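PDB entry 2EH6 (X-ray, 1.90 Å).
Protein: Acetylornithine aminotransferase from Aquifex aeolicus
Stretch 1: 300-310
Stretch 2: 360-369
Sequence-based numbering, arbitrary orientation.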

ATOM      1  N   ASN A 300      25.539  12.635 -15.590  1.00 34.60           N
ATOM      2  CA  ASN A 300      26.687  12.248 -16.405  1.00 36.11           C
ATOM      3  C   ASN A 300      27.975  12.647 -15.698  1.00 33.68           C
ATOM      4  O   ASN A 300      28.966  11.920 -15.730  1.00 33.42           O
ATOM      5  CB  ASN A 300      26.620  12.911 -17.783  1.00 39.00           C
ATOM      6  CG  ASN A 300      25.407  12.477 -18.574  1.00 44.62           C
ATOM      7  OD1 ASN A 300      25.044  11.299 -18.573  1.00 47.34           O
ATOM      8  ND2 ASN A 300      24.775  13.422 -19.262  1.00 46.68           N
ATOM      9  N   TYR A 301      27.946  13.810 -15.057  1.00 34.15           N
ATOM     10  CA  TYR A 301      29.093  14.317 -14.311  1.00 33.50           C
ATOM     11  C   TYR A 301      29.467  13.292 -13.241  1.00 33.61           C
ATOM     12  O   TYR A 301      30.615  12.857 -13.145  1.00 32.28           O
ATOM     13  CB  TYR A 301      28.723  15.640 -13.638  1.00 34.78           C
ATOM     14  CG  TYR A 301      29.834  16.275 -12.832  1.00 37.37           C
ATOM     15  CD1 TYR A 301      30.902  16.916 -13.462  1.00 38.80           C
ATOM     16  CD2 TYR A 301      29.808  16.254 -11.437  1.00 37.39           C
ATOM     17  CE1 TYR A 301      31.915  17.524 -12.723  1.00 38.76           C
ATOM     18  CE2 TYR A 301      30.817  16.857 -10.689  1.00 38.38           C
ATOM     19  CZ  TYR A 301      31.866  17.489 -11.339  1.00 39.69           C
ATOM     20  OH  TYR A 301      32.867  18.090 -10.610  1.00 39.29           O
ATOM     21  N   PHE A 302      28.476  12.911 -12.444  1.00 32.71           N
ATOM     22  CA  PHE A 302      28.657  11.946 -11.364  1.00 33.42           C
ATOM     23  C   PHE A 302      29.192  10.611 -11.884  1.00 33.88           C
ATOM     24  O   PHE A 302      30.146  10.061 -11.336  1.00 31.75           O
ATOM     25  CB  PHE A 302      27.315  11.759 -10.636  1.00 34.48           C
ATOM     26  CG  PHE A 302      27.379  10.874  -9.412  1.00 33.69           C
ATOM     27  CD1 PHE A 302      28.580  10.638  -8.749  1.00 34.53           C
ATOM     28  CD2 PHE A 302      26.215  10.319  -8.892  1.00 33.70           C
ATOM     29  CE1 PHE A 302      28.614   9.860  -7.585  1.00 34.07           C
ATOM     30  CE2 PHE A 302      26.243   9.545  -7.730  1.00 33.69           C
ATOM     31  CZ  PHE A 302      27.441   9.317  -7.079  1.00 32.37           C
ATOM     32  N   LYS A 303      28.589  10.092 -12.949  1.00 35.36           N
ATOM     33  CA  LYS A 303      29.031   8.821 -13.508  1.00 36.73           C
ATOM     34  C   LYS A 303      30.507   8.883 -13.904  1.00 37.89           C
ATOM     35  O   LYS A 303      31.277   7.964 -13.612  1.00 38.18           O
ATOM     36  CB  LYS A 303      28.172   8.443 -14.721  1.00 37.45           C
ATOM     37  CG  LYS A 303      28.378   7.012 -15.205  1.00 38.74           C
ATOM     38  CD  LYS A 303      27.364   6.632 -16.280  1.00 38.61           C
ATOM     39  CE  LYS A 303      27.511   5.172 -16.690  1.00 40.58           C
ATOM     40  NZ  LYS A 303      26.517   4.776 -17.731  1.00 40.41           N
ATOM     41  N   GLU A 304      30.908   9.971 -14.552  1.00 38.35           N
ATOM     42  CA  GLU A 304      32.298  10.116 -14.964  1.00 40.98           C
ATOM     43  C   GLU A 304      33.259  10.151 -13.780  1.00 40.12           C
ATOM     44  O   GLU A 304      34.332   9.547 -13.829  1.00 39.49           O
ATOM     45  CB  GLU A 304      32.475  11.374 -15.817  1.00 43.51           C
ATOM     46  CG  GLU A 304      31.837  11.257 -17.192  1.00 49.65           C
ATOM     47  CD  GLU A 304      32.259   9.986 -17.920  1.00 52.66           C
ATOM     48  OE1 GLU A 304      33.478   9.790 -18.136  1.00 52.62           O
ATOM     49  OE2 GLU A 304      31.368   9.180 -18.272  1.00 54.47           O
ATOM     50  N   LYS A 305      32.877  10.856 -12.719  1.00 39.60           N
ATOM     51  CA  LYS A 305      33.718  10.945 -11.529  1.00 39.19           C
ATOM     52  C   LYS A 305      33.850   9.570 -10.878  1.00 39.32           C
ATOM     53  O   LYS A 305      34.910   9.217 -10.362  1.00 38.46           O
ATOM     54  CB  LYS A 305      33.127  11.942 -10.528  1.00 41.10           C
ATOM     55  CG  LYS A 305      33.054  13.371 -11.043  1.00 42.79           C
ATOM     56  CD  LYS A 305      34.432  13.874 -11.460  1.00 45.72           C
ATOM     57  CE  LYS A 305      34.358  15.269 -12.047  1.00 47.65           C
ATOM     58  NZ  LYS A 305      35.703  15.808 -12.395  1.00 50.11           N
ATOM     59  N   LEU A 306      32.768   8.798 -10.900  1.00 39.23           N
ATOM     60  CA  LEU A 306      32.785   7.460 -10.326  1.00 39.17           C
ATOM     61  C   LEU A 306      33.771   6.597 -11.099  1.00 39.96           C
ATOM     62  O   LEU A 306      34.517   5.814 -10.511  1.00 40.19           O
ATOM     63  CB  LEU A 306      31.388   6.837 -10.376  1.00 38.48           C
ATOM     64  CG  LEU A 306      30.364   7.403  -9.386  1.00 37.50           C
ATOM     65  CD1 LEU A 306      29.012   6.748  -9.610  1.00 37.54           C
ATOM     66  CD2 LEU A 306      30.843   7.154  -7.960  1.00 38.74           C
ATOM     67  N   LYS A 307      33.771   6.738 -12.422  1.00 41.03           N
ATOM     68  CA  LYS A 307      34.693   5.979 -13.262  1.00 43.26           C
ATOM     69  C   LYS A 307      36.126   6.386 -12.935  1.00 44.22           C
ATOM     70  O   LYS A 307      37.034   5.555 -12.919  1.00 44.53           O
ATOM     71  CB  LYS A 307      34.419   6.250 -14.744  1.00 44.06           C
ATOM     72  CG  LYS A 307      33.152   5.614 -15.287  1.00 45.33           C
ATOM     73  CD  LYS A 307      32.894   6.056 -16.725  1.00 47.08           C
ATOM     74  CE  LYS A 307      31.653   5.384 -17.297  1.00 47.67           C
ATOM     75  NZ  LYS A 307      31.256   5.956 -18.615  1.00 49.88           N
ATOM     76  N   GLU A 308      36.316   7.675 -12.667  1.00 45.43           N
ATOM     77  CA  GLU A 308      37.629   8.223 -12.349  1.00 46.35           C
ATOM     78  C   GLU A 308      38.269   7.634 -11.098  1.00 47.15           C
ATOM     79  O   GLU A 308      39.494   7.592 -10.987  1.00 47.17           O
ATOM     80  CB  GLU A 308      37.535   9.741 -12.208  1.00 47.30           C
ATOM     81  CG  GLU A 308      37.615  10.486 -13.527  1.00 49.68           C
ATOM     82  CD  GLU A 308      37.233  11.945 -13.390  1.00 50.74           C
ATOM     83  OE1 GLU A 308      37.599  12.567 -12.369  1.00 52.45           O
ATOM     84  OE2 GLU A 308      36.574  12.472 -14.310  1.00 51.74           O
ATOM     85  N   LEU A 309      37.447   7.185 -10.157  1.00 46.51           N
ATOM     86  CA  LEU A 309      37.970   6.599  -8.930  1.00 46.81           C
ATOM     87  C   LEU A 309      38.769   5.336  -9.244  1.00 46.93           C
ATOM     88  O   LEU A 309      39.682   4.966  -8.503  1.00 46.91           O
ATOM     89  CB  LEU A 309      36.823   6.259  -7.975  1.00 46.17           C
ATOM     90  CG  LEU A 309      35.989   7.435  -7.454  1.00 46.93           C
ATOM     91  CD1 LEU A 309      34.804   6.902  -6.662  1.00 46.72           C
ATOM     92  CD2 LEU A 309      36.852   8.344  -6.586  1.00 46.92           C
ATOM     93  N   GLY A 310      38.418   4.681 -10.345  1.00 46.93           N
ATOM     94  CA  GLY A 310      39.105   3.466 -10.741  1.00 47.10           C
ATOM     95  C   GLY A 310      38.960   2.357  -9.719  1.00 48.16           C
ATOM     96  O   GLY A 310      39.875   1.555  -9.531  1.00 48.31           O
ATOM     97  N   GLN A 360      23.295  18.802  -6.886  1.00 34.60           N
ATOM     98  CA  GLN A 360      24.140  19.639  -7.740  1.00 36.38           C
ATOM     99  C   GLN A 360      25.587  19.155  -7.779  1.00 35.57           C
ATOM    100  O   GLN A 360      26.022  18.408  -6.905  1.00 34.08           O
ATOM    101  CB  GLN A 360      24.093  21.089  -7.260  1.00 37.77           C
ATOM    102  CG  GLN A 360      22.725  21.735  -7.421  1.00 43.21           C
ATOM    103  CD  GLN A 360      22.694  23.164  -6.920  1.00 46.44           C
ATOM    104  OE1 GLN A 360      23.417  24.028  -7.422  1.00 48.97           O
ATOM    105  NE2 GLN A 360      21.852  23.425  -5.923  1.00 48.68           N
ATOM    106  N   LYS A 361      26.332  19.596  -8.790  1.00 36.32           N
ATOM    107  CA  LYS A 361      27.726  19.188  -8.956  1.00 38.34           C
ATOM    108  C   LYS A 361      28.583  19.352  -7.709  1.00 39.07           C
ATOM    109  O   LYS A 361      29.381  18.474  -7.383  1.00 39.82           O
ATOM    110  CB  LYS A 361      28.364  19.941 -10.128  1.00 39.14           C
ATOM    111  CG  LYS A 361      27.814  19.510 -11.477  1.00 40.36           C
ATOM    112  CD  LYS A 361      28.570  20.146 -12.625  1.00 44.07           C
ATOM    113  CE  LYS A 361      28.048  19.637 -13.958  1.00 43.85           C
ATOM    114  NZ  LYS A 361      28.812  20.195 -15.102  1.00 47.20           N
ATOM    115  N   GLU A 362      28.420  20.474  -7.016  1.00 40.63           N
ATOM    116  CA  GLU A 362      29.180  20.735  -5.799  1.00 42.60           C
ATOM    117  C   GLU A 362      28.950  19.607  -4.797  1.00 41.42           C
ATOM    118  O   GLU A 362      29.872  19.186  -4.102  1.00 41.58           O
ATOM    119  CB  GLU A 362      28.746  22.066  -5.182  1.00 45.66           C
ATOM    120  CG  GLU A 362      29.465  22.416  -3.891  1.00 51.52           C
ATOM    121  CD  GLU A 362      28.832  23.598  -3.181  1.00 55.11           C
ATOM    122  OE1 GLU A 362      27.687  23.460  -2.695  1.00 57.19           O
ATOM    123  OE2 GLU A 362      29.478  24.667  -3.112  1.00 58.00           O
ATOM    124  N   HIS A 363      27.711  19.129  -4.728  1.00 41.26           N
ATOM    125  CA  HIS A 363      27.339  18.041  -3.822  1.00 40.26           C
ATOM    126  C   HIS A 363      27.963  16.732  -4.291  1.00 38.05           C
ATOM    127  O   HIS A 363      28.443  15.932  -3.485  1.00 37.06           O
ATOM    128  CB  HIS A 363      25.819  17.896  -3.780  1.00 42.32           C
ATOM    129  CG  HIS A 363      25.113  19.091  -3.221  1.00 46.18           C
ATOM    130  ND1 HIS A 363      23.818  19.422  -3.569  1.00 46.36           N
ATOM    131  CD2 HIS A 363      25.507  20.014  -2.313  1.00 46.83           C
ATOM    132  CE1 HIS A 363      23.446  20.497  -2.898  1.00 46.64           C
ATOM    133  NE2 HIS A 363      24.452  20.876  -2.128  1.00 48.10           N
ATOM    134  N   ILE A 364      27.950  16.517  -5.602  1.00 35.47           N
ATOM    135  CA  ILE A 364      28.534  15.316  -6.181  1.00 34.93           C
ATOM    136  C   ILE A 364      30.009  15.239  -5.790  1.00 34.94           C
ATOM    137  O   ILE A 364      30.499  14.184  -5.390  1.00 34.64           O
ATOM    138  CB  ILE A 364      28.419  15.324  -7.728  1.00 34.23           C
ATOM    139  CG1 ILE A 364      26.945  15.295  -8.149  1.00 34.58           C
ATOM    140  CG2 ILE A 364      29.168  14.138  -8.316  1.00 35.16           C
ATOM    141  CD1 ILE A 364      26.167  14.078  -7.660  1.00 30.63           C
ATOM    142  N   ASP A 365      30.712  16.362  -5.897  1.00 35.49           N
ATOM    143  CA  ASP A 365      32.130  16.400  -5.548  1.00 37.08           C
ATOM    144  C   ASP A 365      32.354  15.978  -4.105  1.00 36.80           C
ATOM    145  O   ASP A 365      33.291  15.240  -3.800  1.00 37.84           O
ATOM    146  CB  ASP A 365      32.706  17.803  -5.767  1.00 37.32           C
ATOM    147  CG  ASP A 365      32.721  18.203  -7.226  1.00 38.40           C
ATOM    148  OD1 ASP A 365      32.836  17.299  -8.083  1.00 38.02           O
ATOM    149  OD2 ASP A 365      32.629  19.416  -7.517  1.00 39.70           O
ATOM    150  N   ARG A 366      31.482  16.453  -3.224  1.00 37.38           N
ATOM    151  CA  ARG A 366      31.556  16.131  -1.806  1.00 38.52           C
ATOM    152  C   ARG A 366      31.495  14.621  -1.617  1.00 37.91           C
ATOM    153  O   ARG A 366      32.319  14.037  -0.909  1.00 38.16           O
ATOM    154  CB  ARG A 366      30.388  16.787  -1.068  1.00 42.49           C
ATOM    155  CG  ARG A 366      30.343  18.300  -1.191  1.00 48.62           C
ATOM    156  CD  ARG A 366      31.232  18.957  -0.157  1.00 52.97           C
ATOM    157  NE  ARG A 366      30.768  18.665   1.197  1.00 58.23           N
ATOM    158  CZ  ARG A 366      31.382  19.064   2.307  1.00 60.39           C
ATOM    159  NH1 ARG A 366      32.499  19.779   2.234  1.00 61.86           N
ATOM    160  NH2 ARG A 366      30.880  18.747   3.493  1.00 61.59           N
ATOM    161  N   ALA A 367      30.513  13.990  -2.256  1.00 36.28           N
ATOM    162  CA  ALA A 367      30.339  12.545  -2.154  1.00 36.06           C
ATOM    163  C   ALA A 367      31.532  11.801  -2.752  1.00 35.70           C
ATOM    164  O   ALA A 367      32.007  10.815  -2.186  1.00 35.65           O
ATOM    165  CB  ALA A 367      29.055  12.122  -2.857  1.00 35.66           C
ATOM    166  N   ILE A 368      32.011  12.272  -3.899  1.00 35.17           N
ATOM    167  CA  ILE A 368      33.150  11.642  -4.551  1.00 36.42           C
ATOM    168  C   ILE A 368      34.378  11.665  -3.640  1.00 36.36           C
ATOM    169  O   ILE A 368      35.093  10.675  -3.535  1.00 39.19           O
ATOM    170  CB  ILE A 368      33.485  12.344  -5.883  1.00 36.93           C
ATOM    171  CG1 ILE A 368      32.369  12.083  -6.898  1.00 36.43           C
ATOM    172  CG2 ILE A 368      34.830  11.858  -6.412  1.00 35.31           C
ATOM    173  CD1 ILE A 368      32.157  10.606  -7.233  1.00 35.93           C
ATOM    174  N   SER A 369      34.612  12.792  -2.978  1.00 36.92           N
ATOM    175  CA  SER A 369      35.753  12.920  -2.081  1.00 38.46           C
ATOM    176  C   SER A 369      35.705  11.841  -0.999  1.00 38.47           C
ATOM    177  O   SER A 369      36.702  11.166  -0.731  1.00 39.56           O
ATOM    178  CB  SER A 369      35.762  14.310  -1.437  1.00 39.82           C
ATOM    179  OG  SER A 369      36.939  14.510  -0.671  1.00 45.27           O
TER

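Two helical segments from one chain, at least 59 residues apart in sequence wherever they touch, pack side by side and run nearly the same way. Their N-to-C directions differ by 20°, and the axes approach to 10.1 Å, a spacing that leaves room for side chains between the backbones. The first helix enters from earlier in the chain; Gly-310 leaves helical geometry with positive phi, a conformation that favours glycine. The second begins after the N-cap residue Gln-360 and continues beyond Ser-369. Because the helices are close to parallel, the register advances together: Tyr-301 lies near Lys-361, Phe-302 near Ile-364 (CA to CA 6.2 Å) and Lys-305 near Ile-368.

Tyr-301 joins polar and apolar contacts. Its hydroxyl OH donates a short hydrogen bond to Asp-365 OD1 (2.6 Å), the one hydrogen bond between the stretches, reached at the ring edge. Over one face of the same ring lies the extended aliphatic chain of Lys-361, with its CD 4.0 Å from the centroid of the Tyr-301 ring and almost on the ring normal, a CH-pi contact. Tyr-301 CD2 also meets Ile-364 CG2 at 3.8 Å.

The buried Phe-302 packs against two isoleucines. Ile-364 CD1 sits over a ring face, 4.2 Å from the Phe-302 centroid, while Ile-368 CD1 approaches the ring edge, 3.6 Å from Phe-302 CE1. Ile-368 is the apolar hub farther along: its CD1 also touches Leu-306 CD2 at 3.8 Å and Lys-305 CB at 3.7 Å, and its CG2 lies 4.1 Å from Leu-309 CD2. Lys-305 thus lends aliphatic surface to the contact while its end leads away, its NZ forming a long salt bridge with Glu-308 OE1 (3.8 Å) within its own stretch. Together these contacts bury 482 Å², counting both sides.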